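Side-chain contacts in beta-agarase B (Zobellia galactanivorans, PDB 4ATF), which hydrolyses the beta-1,4 linkages of agarose at random positions with retention of the anomeric configuration, yielding mainly the tetramer: residues I34-N37 with F38-A42; H157-F160 with S161-H165; H169-R173 with D174-D178; I228-K232 with H233-T237; T282-E285 with L286-I289. The protein carries 1 engineered substitution. One frame throughout, in Å; residues are numbered along the deposited sequence.

Interaction 1. Residues I34-N37 with F38-A42; sequences ISDN and FEYEA. With NA (sodium ion), chain I.
Asp-36 crosses Phe-38 at about a right angle and ends against Tyr-40. CB lies over one face of the Phe-38 ring, 4.2 Å from the ring centroid and 18° off the normal, a CH-pi contact. CG is anti to the backbone N (chi1 -164°), which carries the carboxylate over that face toward the rim, stacked on the ring with the two planes 30° apart. At the tip the oxygens part. OD1 accepts from the backbone N of Phe-38 at 2.9 Å, met from above the carboxylate plane; this bond to the residue two places on closes an Asx turn. OD2 receives Tyr-40 OH at 2.6 Å on its syn side, and Trp-55 NE1 also bonds to OD2. The bend presents a sodium site: the ion is 2.3 Å from Asn-37 O and 2.9 Å from Glu-39 OE2, with a water, Gly-81 and Asp-297 completing the shell. With an alanine at Asp-36, Phe-38 N and Tyr-40 OH would probably lose their acceptor, and the bend that carries the sodium ligands would be less firmly held. A second water links Asn-37 OD1, at 2.7 Å, with Glu-39 N.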
# COMPACT_ATOMS: atom_id res chain seq x y z
N ILE A 34 12.48 11.69 7.25
CA ILE A 34 11.17 11.64 6.57
C ILE A 34 10.11 10.68 7.18
O ILE A 34 8.92 10.73 6.81
CB ILE A 34 11.34 11.39 5.08
CG1 ILE A 34 12.09 10.04 4.86
CG2 ILE A 34 12.10 12.65 4.43
CD1 ILE A 34 11.97 9.51 3.41
N SER A 35 10.51 9.86 8.15
CA SER A 35 9.56 9.03 8.90
C SER A 35 8.54 9.95 9.56
O SER A 35 8.84 11.12 9.83
CB SER A 35 10.31 8.27 10.00
OG SER A 35 11.31 7.41 9.41
N ASP A 36 7.37 9.45 9.91
CA ASP A 36 6.40 10.30 10.57
C ASP A 36 5.60 9.45 11.58
O ASP A 36 5.12 8.36 11.24
CB ASP A 36 5.44 10.93 9.50
CG ASP A 36 4.63 12.15 10.04
OD1 ASP A 36 4.56 12.40 11.28
OD2 ASP A 36 4.03 12.86 9.20
N ASN A 37 5.50 9.95 12.81
CA ASN A 37 4.63 9.30 13.83
C ASN A 37 3.30 10.01 14.07
O ASN A 37 2.52 9.62 14.98
CB ASN A 37 5.36 8.98 15.15
CG ASN A 37 5.76 10.21 15.92
OD1 ASN A 37 5.86 11.29 15.38
ND2 ASN A 37 5.99 10.05 17.22
N PHE A 38 2.98 11.01 13.22
CA PHE A 38 1.63 11.60 13.16
C PHE A 38 1.14 12.07 14.54
O PHE A 38 -0.05 11.84 14.90
CB PHE A 38 0.61 10.59 12.52
CG PHE A 38 0.99 10.19 11.12
CD1 PHE A 38 1.06 11.16 10.09
CD2 PHE A 38 1.36 8.86 10.81
CE1 PHE A 38 1.43 10.80 8.82
CE2 PHE A 38 1.71 8.50 9.56
CZ PHE A 38 1.76 9.45 8.56
N GLU A 39 2.01 12.76 15.30
CA GLU A 39 1.61 13.21 16.64
C GLU A 39 1.03 14.65 16.65
O GLU A 39 0.60 15.13 17.68
CB GLU A 39 2.66 12.91 17.73
CG GLU A 39 2.91 11.40 17.94
CD GLU A 39 1.77 10.64 18.70
OE1 GLU A 39 1.12 11.24 19.57
OE2 GLU A 39 1.53 9.44 18.41
N TYR A 40 0.89 15.28 15.49
CA TYR A 40 0.39 16.67 15.39
C TYR A 40 -1.05 16.60 14.95
O TYR A 40 -1.48 15.54 14.47
CB TYR A 40 1.22 17.43 14.33
CG TYR A 40 1.41 16.65 13.05
CD1 TYR A 40 2.50 15.80 12.89
CD2 TYR A 40 0.48 16.74 11.99
CE1 TYR A 40 2.71 15.06 11.66
CE2 TYR A 40 0.64 16.00 10.79
CZ TYR A 40 1.76 15.15 10.65
OH TYR A 40 1.93 14.44 9.47
N GLU A 41 -1.77 17.72 14.99
CA GLU A 41 -3.15 17.74 14.51
C GLU A 41 -3.21 18.31 13.09
O GLU A 41 -2.77 19.41 12.90
CB GLU A 41 -4.04 18.59 15.47
CG GLU A 41 -4.17 17.97 16.89
CD GLU A 41 -5.09 16.70 16.92
OE1 GLU A 41 -6.23 16.72 16.34
OE2 GLU A 41 -4.65 15.69 17.53
N ALA A 42 -3.81 17.64 12.12
CA ALA A 42 -3.91 18.22 10.79
C ALA A 42 -5.36 18.11 10.34
O ALA A 42 -5.80 17.02 9.91
CB ALA A 42 -2.98 17.49 9.80
NA NA I . 1.28 7.99 15.95
O HOH W 1 4.69 13.61 14.75
O HOH W 2 2.68 7.82 17.89

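Interaction 2. Residues H157-F160 with S161-H165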
# COMPACT_ATOMS: atom_id res chain seq x y z
N HIS A 157 -16.81 -12.63 4.88
CA HIS A 157 -15.72 -12.09 4.05
C HIS A 157 -14.35 -12.56 4.64
O HIS A 157 -13.30 -12.02 4.35
CB HIS A 157 -15.98 -10.54 3.86
CG HIS A 157 -14.96 -9.80 3.04
ND1 HIS A 157 -15.04 -9.63 1.67
CD2 HIS A 157 -13.88 -9.09 3.44
CE1 HIS A 157 -14.04 -8.87 1.26
NE2 HIS A 157 -13.33 -8.54 2.31
N SER A 158 -14.38 -13.65 5.41
CA SER A 158 -13.20 -14.04 6.17
C SER A 158 -12.13 -14.61 5.20
O SER A 158 -10.92 -14.69 5.52
CB SER A 158 -13.60 -14.98 7.35
OG SER A 158 -13.96 -16.23 6.80
N TYR A 159 -12.53 -14.97 3.98
CA TYR A 159 -11.51 -15.32 2.97
C TYR A 159 -10.48 -14.20 2.79
O TYR A 159 -9.25 -14.46 2.66
CB TYR A 159 -12.16 -15.59 1.63
CG TYR A 159 -11.13 -15.99 0.57
CD1 TYR A 159 -10.73 -17.35 0.44
CD2 TYR A 159 -10.56 -15.03 -0.27
CE1 TYR A 159 -9.79 -17.74 -0.55
CE2 TYR A 159 -9.61 -15.41 -1.25
CZ TYR A 159 -9.25 -16.80 -1.40
OH TYR A 159 -8.31 -17.20 -2.35
N PHE A 160 -10.98 -12.97 2.76
CA PHE A 160 -10.13 -11.77 2.75
C PHE A 160 -9.70 -11.20 4.10
O PHE A 160 -8.55 -10.65 4.21
CB PHE A 160 -10.87 -10.70 1.94
CG PHE A 160 -10.94 -11.03 0.48
CD1 PHE A 160 -9.77 -10.94 -0.32
CD2 PHE A 160 -12.12 -11.51 -0.11
CE1 PHE A 160 -9.83 -11.26 -1.72
CE2 PHE A 160 -12.17 -11.86 -1.52
CZ PHE A 160 -11.02 -11.71 -2.31
N SER A 161 -10.56 -11.27 5.11
CA SER A 161 -10.27 -10.58 6.41
C SER A 161 -9.01 -11.20 7.07
O SER A 161 -8.36 -10.56 7.91
CB SER A 161 -11.44 -10.69 7.39
OG SER A 161 -11.44 -11.97 7.94
N LYS A 162 -8.67 -12.44 6.68
CA LYS A 162 -7.52 -13.15 7.26
C LYS A 162 -6.29 -13.08 6.34
O LYS A 162 -5.30 -13.73 6.60
CB LYS A 162 -7.88 -14.58 7.62
CG LYS A 162 -8.98 -14.63 8.77
CD LYS A 162 -9.40 -16.08 9.05
CE LYS A 162 -10.28 -16.06 10.28
NZ LYS A 162 -11.01 -17.31 10.46
N LYS A 163 -6.33 -12.32 5.25
CA LYS A 163 -5.19 -12.30 4.24
C LYS A 163 -4.61 -10.91 4.07
O LYS A 163 -5.34 -9.91 4.09
CB LYS A 163 -5.62 -12.79 2.83
CG LYS A 163 -5.98 -14.31 2.75
CD LYS A 163 -6.32 -14.70 1.32
CE LYS A 163 -6.59 -16.20 1.21
NZ LYS A 163 -7.61 -16.71 2.21
N VAL A 164 -3.28 -10.80 3.96
CA VAL A 164 -2.72 -9.54 3.46
C VAL A 164 -1.94 -9.83 2.18
O VAL A 164 -1.22 -10.83 2.12
CB VAL A 164 -1.86 -8.76 4.47
CG1 VAL A 164 -2.68 -8.32 5.65
CG2 VAL A 164 -0.61 -9.55 4.87
N HIS A 165 -2.13 -8.98 1.17
CA HIS A 165 -1.54 -9.20 -0.13
C HIS A 165 -0.18 -8.53 -0.14
O HIS A 165 -0.10 -7.35 0.09
CB HIS A 165 -2.42 -8.58 -1.17
CG HIS A 165 -1.99 -8.89 -2.57
ND1 HIS A 165 -2.02 -7.96 -3.57
CD2 HIS A 165 -1.48 -10.02 -3.11
CE1 HIS A 165 -1.57 -8.51 -4.68
NE2 HIS A 165 -1.25 -9.77 -4.43
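Lys-163 places its ammonium group against Tyr-159 in two ways at once. NZ stands over the centre of the tyrosine ring, 3.7 Å from the centroid and 14° off the normal, a cation-pi contact, and CE adds a CH-pi contact over the same ring at 3.9 Å from the centroid. NZ also donates to the backbone O of Tyr-159 at 2.8 Å, in the carbonyl plane and on a lone pair, and is salt-bridged to Glu-189. The lysine chain runs extended until its last torsion, which bends (chi4 52°) and folds NZ back onto carbonyl and ring together.

The next shell fixes the backbone that carries these groups. Lys-163 N donates to Phe-160 O at 3.0 Å with a fairly straight N-H (163°), although the donor stands well above that carbonyl plane. Within the helix, Ser-161 N donates to the O of His-157, the N-cap residue, at 2.9 Å, while the bond from Lys-162 N to Ser-158 O is weak at 3.4 Å. These bonds define the short helix 158-161 and its exit toward strand 164-172. The Tyr-159 ring is braced by Phe-160, whose face receives Tyr-159 CD2 over its centre.

Farther out, Arg-267 makes a cation-pi contact with Phe-160. Tyr-159 and Phe-160 belong to the glycan pocket and lie beside bound sugars. Carbonyl, pi face and carboxylate thus converge on one ammonium group, a setting likely to stabilise its positive charge while steadying a tyrosine that borders the substrate.

Interaction 3. Residues H169-R173 with D174-D178. With AAL (3,6-anhydro-alpha-L-galactopyranose), chain E; GAL (beta-D-galactopyranose), chain B; GAL (beta-D-galactopyranose), chain C.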
# COMPACT_ATOMS: atom_id res chain seq x y z
N HIS A 169 4.69 -4.77 -8.61
CA HIS A 169 4.20 -4.76 -10.00
C HIS A 169 5.25 -4.10 -10.86
O HIS A 169 5.91 -3.18 -10.39
CB HIS A 169 2.89 -3.94 -10.18
CG HIS A 169 1.70 -4.51 -9.47
ND1 HIS A 169 0.64 -5.06 -10.14
CD2 HIS A 169 1.38 -4.57 -8.14
CE1 HIS A 169 -0.27 -5.49 -9.27
NE2 HIS A 169 0.15 -5.20 -8.05
N VAL A 170 5.36 -4.52 -12.11
CA VAL A 170 6.07 -3.73 -13.12
C VAL A 170 5.07 -3.52 -14.22
O VAL A 170 4.24 -4.42 -14.50
CB VAL A 170 7.42 -4.36 -13.55
CG1 VAL A 170 8.45 -4.28 -12.39
CG2 VAL A 170 7.26 -5.78 -14.04
N PHE A 171 5.08 -2.33 -14.84
CA PHE A 171 4.05 -2.01 -15.89
C PHE A 171 4.69 -1.59 -17.19
O PHE A 171 5.82 -1.06 -17.18
CB PHE A 171 3.15 -0.82 -15.47
CG PHE A 171 2.43 -1.02 -14.17
CD1 PHE A 171 1.18 -1.67 -14.12
CD2 PHE A 171 3.02 -0.57 -12.98
CE1 PHE A 171 0.54 -1.90 -12.86
CE2 PHE A 171 2.40 -0.75 -11.72
CZ PHE A 171 1.15 -1.42 -11.65
N ILE A 172 3.97 -1.80 -18.30
CA ILE A 172 4.26 -1.08 -19.53
C ILE A 172 3.06 -0.13 -19.61
O ILE A 172 1.91 -0.59 -19.40
CB ILE A 172 4.37 -2.02 -20.76
CG1 ILE A 172 5.56 -3.00 -20.62
CG2 ILE A 172 4.38 -1.18 -22.12
CD1 ILE A 172 5.50 -4.18 -21.62
N ARG A 173 3.27 1.16 -19.91
CA ARG A 173 2.16 2.11 -19.80
C ARG A 173 1.28 2.20 -21.04
O ARG A 173 0.08 2.33 -20.86
CB ARG A 173 2.62 3.53 -19.39
CG ARG A 173 3.41 3.63 -18.09
CD ARG A 173 2.67 3.04 -16.89
NE ARG A 173 1.29 3.49 -16.77
CZ ARG A 173 0.53 3.17 -15.72
NH1 ARG A 173 1.03 2.42 -14.72
NH2 ARG A 173 -0.74 3.55 -15.65
N ASP A 174 1.85 2.11 -22.24
CA ASP A 174 1.08 2.31 -23.47
C ASP A 174 1.60 1.37 -24.55
O ASP A 174 2.70 1.56 -25.00
CB ASP A 174 1.11 3.78 -23.94
CG ASP A 174 2.42 4.50 -23.68
OD1 ASP A 174 2.73 4.76 -22.49
OD2 ASP A 174 3.11 4.88 -24.64
N PRO A 175 0.83 0.32 -24.89
CA PRO A 175 -0.43 -0.07 -24.23
C PRO A 175 -0.26 -0.71 -22.85
O PRO A 175 0.74 -1.38 -22.60
CB PRO A 175 -1.05 -1.11 -25.17
CG PRO A 175 0.09 -1.69 -25.91
CD PRO A 175 1.09 -0.51 -26.09
N PHE A 176 -1.26 -0.50 -22.00
CA PHE A 176 -1.12 -0.80 -20.60
C PHE A 176 -1.01 -2.31 -20.35
O PHE A 176 -1.89 -3.07 -20.77
CB PHE A 176 -2.33 -0.30 -19.85
CG PHE A 176 -2.29 -0.63 -18.42
CD1 PHE A 176 -1.46 0.15 -17.55
CD2 PHE A 176 -3.02 -1.73 -17.90
CE1 PHE A 176 -1.40 -0.14 -16.19
CE2 PHE A 176 -2.96 -2.04 -16.52
CZ PHE A 176 -2.16 -1.27 -15.66
N GLN A 177 0.01 -2.74 -19.60
CA GLN A 177 0.14 -4.14 -19.24
C GLN A 177 0.70 -4.18 -17.83
O GLN A 177 1.52 -3.32 -17.49
CB GLN A 177 1.15 -4.84 -20.17
CG GLN A 177 0.69 -5.12 -21.62
CD GLN A 177 1.64 -6.11 -22.27
OE1 GLN A 177 2.60 -5.73 -22.92
NE2 GLN A 177 1.42 -7.42 -22.00
N ASP A 178 0.32 -5.20 -17.05
CA ASP A 178 0.63 -5.22 -15.61
C ASP A 178 1.13 -6.61 -15.28
O ASP A 178 0.41 -7.59 -15.54
CB ASP A 178 -0.68 -4.91 -14.87
CG ASP A 178 -0.59 -5.05 -13.39
OD1 ASP A 178 0.50 -5.33 -12.81
OD2 ASP A 178 -1.66 -4.89 -12.77
C1 AAL E . -1.79 0.77 -10.07
C2 AAL E . -2.52 0.74 -11.44
C3 AAL E . -1.92 1.87 -12.34
C4 AAL E . -1.91 3.24 -11.76
C5 AAL E . -1.02 3.05 -10.55
C6 AAL E . 0.19 2.40 -11.27
O2 AAL E . -3.91 0.96 -11.24
O3 AAL E . -0.45 1.70 -12.39
O4 AAL E . -1.49 4.32 -12.53
O5 AAL E . -1.56 2.15 -9.55
C1 GAL B . -1.45 -2.21 -6.36
C2 GAL B . -1.93 -1.67 -7.70
C3 GAL B . -2.01 -0.15 -7.83
C4 GAL B . -2.90 0.34 -6.67
C5 GAL B . -2.36 -0.26 -5.33
C6 GAL B . -3.10 0.25 -4.08
O2 GAL B . -0.96 -2.11 -8.61
O3 GAL B . -2.62 0.08 -9.11
O4 GAL B . -4.19 -0.15 -6.89
O5 GAL B . -2.24 -1.69 -5.30
O6 GAL B . -2.41 -0.34 -2.98
C1 GAL C . -2.52 5.19 -12.98
C2 GAL C . -1.73 6.36 -13.60
C3 GAL C . -2.69 7.34 -14.31
C4 GAL C . -3.61 6.59 -15.30
C5 GAL C . -4.30 5.40 -14.59
C6 GAL C . -5.17 4.76 -15.65
O2 GAL C . -0.90 7.05 -12.63
O3 GAL C . -1.89 8.22 -15.08
O4 GAL C . -2.79 5.98 -16.28
O5 GAL C . -3.29 4.51 -14.01
O6 GAL C . -5.85 3.83 -14.87
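The imidazole of His-169 has Asp-178 OD1 at its edge, in the ring plane, and O2 of the chain B galactose over the centre of one face, 3.3 Å from His-169 NE2. ND1 donates to OD1 at 2.7 Å, nearly straight (177°) and on the syn lone pair. The Phe-171 ring carries Arg-173 NH1 and the anhydrogalactose O3 over one face, with the chain B galactose O2 at its edge. The guanidinium of Arg-173 has Phe-176 CE1 over one face, its plane 68° from that of the Phe-176 ring. These groups, among them the substrate-binding His-169, Arg-173 and Asp-178, stand on the beta hairpin of strands 164-172 and 177-179: Ile-172 and Gln-177 form a hydrogen-bonded pair, Phe-171 and Asp-178 a non-hydrogen-bonded one, and the peptide before Pro-175 is cis. Asp-178 CG is anti to the backbone N (chi1 173°), which lays the carboxylate alongside Phe-171 near the histidine. A phenylalanine in place of His-169 would probably leave Asp-178 OD1 without its donor and the carboxylate freer to turn. Arg-173 NH1 donates to O3 of the anhydrogalactose at 2.9 Å and to Asp-135 O, while NH2 bonds weakly to that sugar and the chain C galactose.

Interaction 4. Residues I228-K232 with H233-T237; sequences IIDPK and HFTNT
Hydrogen bonds to the carboxylate of Asp-230 dominate, gathering Phe-234 and Thr-235 around it. OD1 accepts from Phe-234 N at 2.8 Å on its syn lone pair, though the N-H is bent (142°). OD2 takes two bonds from Thr-235, one from its N at 2.8 Å and one from its OG1 at 2.6 Å, both arriving from the same face of the carboxylate plane. Two torsions make this possible: Asp-230 CG is anti to the backbone N (chi1 -172°), which sends the acid across the turn, and Thr-235 OG1 sits between its own N and carbonyl carbon (chi1 73°), so that hydroxyl and amide address the same oxygen. Three donors on a buried carboxylate would be expected to favour its charged form. The hydroxyl of Thr-235 is also bonded to Gly-250 N.

Backbone bonds form a second group. His-233 N donates to Asp-230 O at 3.2 Å, and Asn-236 N to His-233 O at 3.2 Å.

The apolar contact between the two segments is chiefly Lys-232 with Phe-234, which lie side by side and point the same way: Lys-232 CB is 3.7 Å from Phe-234 CE1, and CD is 3.8 Å from CZ. Phe-234 in turn packs on Val-170 and Ile-172. His-233 has Pro-231 O at its ring edge, and its ND1 bonds to Ile-245 O.

The result is two consecutive type I beta turns, Asp-230 to His-233 and His-233 to Asn-236, directly after helix 226-229, with one aspartate side chain bridging from the first to the second.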
# COMPACT_ATOMS: atom_id res chain seq x y z
N ILE A 228 11.12 -14.19 -10.86
CA ILE A 228 9.89 -13.78 -10.13
C ILE A 228 9.70 -12.22 -10.16
O ILE A 228 8.55 -11.73 -10.16
CB ILE A 228 9.83 -14.34 -8.69
CG1 ILE A 228 8.50 -14.00 -8.00
CG2 ILE A 228 10.95 -13.74 -7.85
CD1 ILE A 228 8.23 -14.88 -6.77
N ILE A 229 10.78 -11.45 -10.23
CA ILE A 229 10.61 -9.96 -10.13
C ILE A 229 10.15 -9.38 -11.51
O ILE A 229 9.22 -8.54 -11.59
CB ILE A 229 11.95 -9.27 -9.71
CG1 ILE A 229 12.32 -9.67 -8.25
CG2 ILE A 229 11.88 -7.71 -9.86
CD1 ILE A 229 11.70 -8.85 -7.16
N ASP A 230 10.76 -9.88 -12.59
CA ASP A 230 10.39 -9.42 -13.97
C ASP A 230 10.59 -10.50 -15.09
O ASP A 230 11.38 -10.29 -16.00
CB ASP A 230 11.21 -8.20 -14.32
CG ASP A 230 10.74 -7.54 -15.66
OD1 ASP A 230 9.55 -7.71 -16.07
OD2 ASP A 230 11.58 -6.86 -16.30
N PRO A 231 9.89 -11.66 -15.01
CA PRO A 231 10.09 -12.71 -16.04
C PRO A 231 9.67 -12.28 -17.48
O PRO A 231 10.17 -12.85 -18.46
CB PRO A 231 9.20 -13.86 -15.52
CG PRO A 231 8.06 -13.11 -14.73
CD PRO A 231 8.83 -12.01 -14.04
N LYS A 232 8.78 -11.28 -17.61
CA LYS A 232 8.31 -10.87 -18.94
C LYS A 232 9.16 -9.73 -19.53
O LYS A 232 8.79 -9.17 -20.56
CB LYS A 232 6.84 -10.41 -18.87
CG LYS A 232 5.90 -11.47 -18.42
CD LYS A 232 4.39 -10.97 -18.52
CE LYS A 232 3.42 -11.98 -18.11
NZ LYS A 232 1.99 -11.58 -18.43
N HIS A 233 10.23 -9.34 -18.84
CA HIS A 233 11.17 -8.28 -19.29
C HIS A 233 10.40 -6.94 -19.51
O HIS A 233 10.70 -6.17 -20.44
CB HIS A 233 11.96 -8.65 -20.57
CG HIS A 233 12.87 -9.84 -20.44
ND1 HIS A 233 14.12 -9.88 -21.02
CD2 HIS A 233 12.72 -11.04 -19.81
CE1 HIS A 233 14.69 -11.05 -20.80
NE2 HIS A 233 13.86 -11.77 -20.05
N PHE A 234 9.43 -6.64 -18.64
CA PHE A 234 8.74 -5.31 -18.77
C PHE A 234 9.70 -4.20 -18.38
O PHE A 234 9.47 -3.03 -18.71
CB PHE A 234 7.53 -5.19 -17.85
CG PHE A 234 6.32 -5.90 -18.34
CD1 PHE A 234 6.35 -6.71 -19.54
CD2 PHE A 234 5.11 -5.76 -17.65
CE1 PHE A 234 5.15 -7.37 -19.99
CE2 PHE A 234 3.89 -6.43 -18.14
CZ PHE A 234 3.93 -7.22 -19.26
N THR A 235 10.77 -4.55 -17.67
CA THR A 235 11.75 -3.53 -17.30
C THR A 235 12.93 -3.38 -18.26
O THR A 235 13.90 -2.69 -17.91
CB THR A 235 12.25 -3.69 -15.82
OG1 THR A 235 13.12 -4.83 -15.68
CG2 THR A 235 11.04 -3.73 -14.81
N ASN A 236 12.88 -4.01 -19.45
CA ASN A 236 13.96 -3.81 -20.44
C ASN A 236 14.08 -2.26 -20.69
O ASN A 236 13.01 -1.58 -20.85
CB ASN A 236 13.61 -4.43 -21.81
CG ASN A 236 14.06 -5.88 -21.95
OD1 ASN A 236 14.82 -6.39 -21.14
ND2 ASN A 236 13.65 -6.52 -23.05
N THR A 237 15.29 -1.73 -20.79
CA THR A 237 15.44 -0.33 -21.21
C THR A 237 15.16 -0.20 -22.75
O THR A 237 14.69 0.83 -23.20
CB THR A 237 16.84 0.24 -20.86
OG1 THR A 237 17.82 -0.55 -21.50
CG2 THR A 237 17.18 0.16 -19.36

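Interaction 5. Residues T282-E285 with L286-I289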
# COMPACT_ATOMS: atom_id res chain seq x y z
N THR A 282 -21.96 -1.01 0.74
CA THR A 282 -23.33 -0.51 0.48
C THR A 282 -23.49 0.81 1.27
O THR A 282 -22.62 1.13 2.12
CB THR A 282 -24.39 -1.52 1.02
OG1 THR A 282 -24.19 -1.65 2.43
CG2 THR A 282 -24.24 -2.94 0.35
N ASP A 283 -24.58 1.54 1.03
CA ASP A 283 -24.87 2.77 1.78
C ASP A 283 -25.06 2.45 3.25
O ASP A 283 -24.54 3.17 4.07
CB ASP A 283 -26.07 3.54 1.19
CG ASP A 283 -25.69 4.29 -0.04
OD1 ASP A 283 -24.48 4.58 -0.27
OD2 ASP A 283 -26.58 4.61 -0.81
N ASN A 284 -25.72 1.34 3.56
CA ASN A 284 -25.85 0.89 4.95
C ASN A 284 -24.47 0.70 5.65
O ASN A 284 -24.26 1.12 6.80
CB ASN A 284 -26.70 -0.41 5.01
CG ASN A 284 -27.11 -0.80 6.44
OD1 ASN A 284 -27.51 0.05 7.25
ND2 ASN A 284 -27.00 -2.07 6.75
N GLU A 285 -23.52 0.06 4.95
CA GLU A 285 -22.19 -0.18 5.50
C GLU A 285 -21.39 1.10 5.64
O GLU A 285 -20.60 1.22 6.61
CB GLU A 285 -21.40 -1.18 4.64
CG GLU A 285 -21.97 -2.70 4.81
CD GLU A 285 -21.31 -3.63 3.84
OE1 GLU A 285 -21.09 -3.23 2.66
OE2 GLU A 285 -21.02 -4.78 4.23
N LEU A 286 -21.56 2.04 4.71
CA LEU A 286 -20.85 3.33 4.81
C LEU A 286 -21.37 4.21 5.98
O LEU A 286 -20.69 5.14 6.39
CB LEU A 286 -20.96 4.15 3.50
CG LEU A 286 -20.18 3.56 2.31
CD1 LEU A 286 -20.48 4.38 0.96
CD2 LEU A 286 -18.68 3.48 2.58
N SER A 287 -22.58 3.94 6.46
CA SER A 287 -23.10 4.65 7.62
C SER A 287 -22.23 4.40 8.90
O SER A 287 -22.37 5.17 9.89
CB SER A 287 -24.59 4.32 7.87
OG SER A 287 -24.70 3.07 8.53
N ASN A 288 -21.40 3.35 8.92
CA ASN A 288 -20.52 3.13 10.07
C ASN A 288 -19.17 3.74 9.68
O ASN A 288 -18.45 3.15 8.86
CB ASN A 288 -20.45 1.64 10.53
CG ASN A 288 -19.63 1.45 11.83
OD1 ASN A 288 -18.47 1.82 11.90
ND2 ASN A 288 -20.26 0.89 12.87
N ILE A 289 -18.89 4.95 10.20
CA ILE A 289 -17.64 5.67 9.91
C ILE A 289 -16.40 4.91 10.39
O ILE A 289 -15.41 4.82 9.65
CB ILE A 289 -17.60 7.13 10.53
CG1 ILE A 289 -18.76 8.00 10.07
CG2 ILE A 289 -16.23 7.83 10.24
CD1 ILE A 289 -18.78 8.16 8.56
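Ser-287 turns its hydroxyl back along the helix: OG lies between its own N and carbonyl carbon (chi1 80°), which brings it to Asn-284 O at 2.6 Å. Leu-286, with CG anti to its carbonyl carbon, instead lays that atom 3.4 Å from Thr-282 O, with CD1 4.2 Å from Asp-283 OD1.

The backbone follows the same path. Leu-286 N donates to Thr-282 O at 2.9 Å, a regular first turn. Ser-287 N is shared between Asp-283 O and Asn-284 O, both weak bonds (135° at the hydrogen), and the hydroxyl of Ser-287 is the shorter donor to Asn-284 O. Asn-288 N reaches Glu-285 O at 3.2 Å, with the donor well above the carbonyl plane, where the chain leaves the helix.

At the other end Thr-282 and Glu-285 form a capping box around the start of helix 283-286. Glu-285 N donates to Thr-282 OG1 at 3.1 Å (158° at the hydrogen), and Thr-282 N returns a bond to Glu-285 OE1 at 3.1 Å, on the anti lone pair. Glu-285 N, in the first turn where no preceding carbonyl is available, thereby gains a side-chain acceptor, and the N-cap amide is bonded in return.

Glu-151 ties this cap to a neighbouring loop, bonding to Thr-282 OG1 and Asn-284 ND2 through its carboxylate and to Glu-285 OE2 through its N. On the flank of the helix Asp-283 forms a salt bridge with Arg-89 of strand 82-89, whose side chain Leu-286 also touches.

How the interactions relate
Interactions 3 and 4 are the only pair in direct contact beyond chain continuity: residues of the double turn, Asp-230 and Thr-235 among them, pack on the hairpin, so residues 228-237 back the element whose other side carries the sugars. Interactions 2 and 3 sit at the start and the end of strand 164-172, with centres about 27 Å apart, and both border the glycan. Interaction 4 is the buried one, built on a multiply bonded carboxylate; interaction 5 is a surface helix cap; interactions 1, 2 and 3 are intermediate. Interaction 1 lies far from the sugars and is alone in using a metal, while interactions 2 and 3 rely on aromatic rings and charged groups.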